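Local structure of SIRV coat protein (Sulfolobus islandicus rudivirus 1 variant YNP, 3F2E) at residues 33-38 with 76-81. The protein forms the coat of a rod-shaped archaeal virus, probably packaging its DNA, through a C-terminal domain folded as a four-helix bundle. Residues are numbered along the deposited sequence; the frame is centred on the assembly and turned at random.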
# COMPACT_ATOMS: atom_id res chain seq x y z
N GLN A 33 -2.03 -4.93 5.23
CA GLN A 33 -2.76 -3.95 6.02
C GLN A 33 -1.80 -2.91 6.61
O GLN A 33 -2.10 -1.72 6.62
CB GLN A 33 -3.58 -4.62 7.13
CG GLN A 33 -4.76 -5.45 6.63
CD GLN A 33 -5.91 -4.61 6.09
OE1 GLN A 33 -5.84 -3.38 6.03
NE2 GLN A 33 -7.00 -5.28 5.71
N GLY A 34 -0.64 -3.37 7.07
CA GLY A 34 0.38 -2.47 7.61
C GLY A 34 0.95 -1.53 6.56
O GLY A 34 1.05 -0.31 6.78
N PHE A 35 1.33 -2.09 5.42
CA PHE A 35 1.80 -1.30 4.28
C PHE A 35 0.75 -0.26 3.89
O PHE A 35 1.06 0.91 3.72
CB PHE A 35 2.10 -2.22 3.09
CG PHE A 35 2.42 -1.49 1.82
CD1 PHE A 35 3.69 -1.01 1.57
CD2 PHE A 35 1.44 -1.30 0.84
CE1 PHE A 35 4.00 -0.35 0.39
CE2 PHE A 35 1.73 -0.64 -0.34
CZ PHE A 35 3.01 -0.16 -0.57
N GLY A 36 -0.50 -0.70 3.75
CA GLY A 36 -1.57 0.20 3.35
C GLY A 36 -1.77 1.37 4.30
O GLY A 36 -1.95 2.51 3.86
N LEU A 37 -1.74 1.10 5.60
CA LEU A 37 -1.88 2.16 6.60
C LEU A 37 -0.75 3.19 6.49
O LEU A 37 -0.98 4.40 6.59
CB LEU A 37 -1.93 1.57 8.01
CG LEU A 37 -2.06 2.59 9.14
CD1 LEU A 37 -3.25 3.52 8.91
CD2 LEU A 37 -2.18 1.89 10.49
N LYS A 38 0.47 2.71 6.27
CA LYS A 38 1.61 3.61 6.11
C LYS A 38 1.48 4.47 4.85
O LYS A 38 1.80 5.66 4.86
CB LYS A 38 2.93 2.84 6.14
CG LYS A 38 3.27 2.23 7.50
CD LYS A 38 4.67 1.63 7.51
CE LYS A 38 4.96 0.94 8.82
NZ LYS A 38 4.86 1.88 9.97
N ALA A 76 -1.11 -2.90 -6.31
CA ALA A 76 -2.58 -2.88 -6.26
C ALA A 76 -3.12 -2.14 -5.03
O ALA A 76 -4.10 -1.40 -5.12
CB ALA A 76 -3.12 -4.30 -6.32
N VAL A 77 -2.48 -2.36 -3.88
CA VAL A 77 -2.83 -1.65 -2.65
C VAL A 77 -2.56 -0.15 -2.78
O VAL A 77 -3.38 0.68 -2.38
CB VAL A 77 -2.08 -2.25 -1.44
CG1 VAL A 77 -2.21 -1.35 -0.22
CG2 VAL A 77 -2.59 -3.66 -1.14
N THR A 78 -1.41 0.20 -3.35
CA THR A 78 -1.08 1.61 -3.58
C THR A 78 -2.14 2.26 -4.47
O THR A 78 -2.59 3.38 -4.22
CB THR A 78 0.31 1.76 -4.21
OG1 THR A 78 1.30 1.12 -3.37
CG2 THR A 78 0.67 3.23 -4.40
N ASP A 79 -2.56 1.52 -5.49
CA ASP A 79 -3.54 2.03 -6.44
C ASP A 79 -4.91 2.31 -5.80
O ASP A 79 -5.52 3.35 -6.07
CB ASP A 79 -3.73 1.05 -7.59
CG ASP A 79 -4.76 1.54 -8.59
OD1 ASP A 79 -4.44 2.49 -9.34
OD2 ASP A 79 -5.89 0.99 -8.62
N ILE A 80 -5.38 1.40 -4.96
CA ILE A 80 -6.73 1.56 -4.40
C ILE A 80 -6.75 2.68 -3.35
O ILE A 80 -7.77 3.33 -3.15
CB ILE A 80 -7.30 0.22 -3.85
CG1 ILE A 80 -8.83 0.29 -3.76
CG2 ILE A 80 -6.67 -0.16 -2.52
CD1 ILE A 80 -9.50 -1.07 -3.61
N ILE A 81 -5.61 2.93 -2.72
CA ILE A 81 -5.52 3.99 -1.72
C ILE A 81 -5.27 5.38 -2.31
O ILE A 81 -5.90 6.36 -1.89
CB ILE A 81 -4.44 3.66 -0.66
CG1 ILE A 81 -4.83 2.40 0.12
CG2 ILE A 81 -4.27 4.84 0.31
CD1 ILE A 81 -3.74 1.87 1.03
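F35 and V77 meet edge-on: CG1 of V77 lies near the plane of the phenyl ring, 3.8 Å from F35 CD2. The ring reaches across the interface because CG is anti to the backbone N (chi1 173°), and further along the same edge it meets T78, whose OG1 stands 3.5 Å from F35 CZ. That hydroxyl is already hydrogen-bonded to L74 O, one turn back in its own helix, which satisfies a buried polar group beside an aromatic rim. G36 shows how a residue without a side chain lets those of another helix reach its backbone. Its CA and V77 CA, 6.4 Å apart, are the nearest such pair, and two branched side chains meet the bare backbone. V77 CG1 packs against G36 CA at 3.9 Å, while one turn on, the extended arm of I81 (chi2 171°) brings its CD1 to 3.4 Å from G36 O. The axes of 33-38 and 76-81 approach to 9.9 Å and cross at -41°, running in broadly the same direction. Near the centre of the four-helix bundle, helix 29-46 thus meets helix 71-82; helix 50-67 adjoins both, with L59, K60 and Y63 against F35, the last edge-to-face, while helix 9-22 touches Q33, A76 and I80.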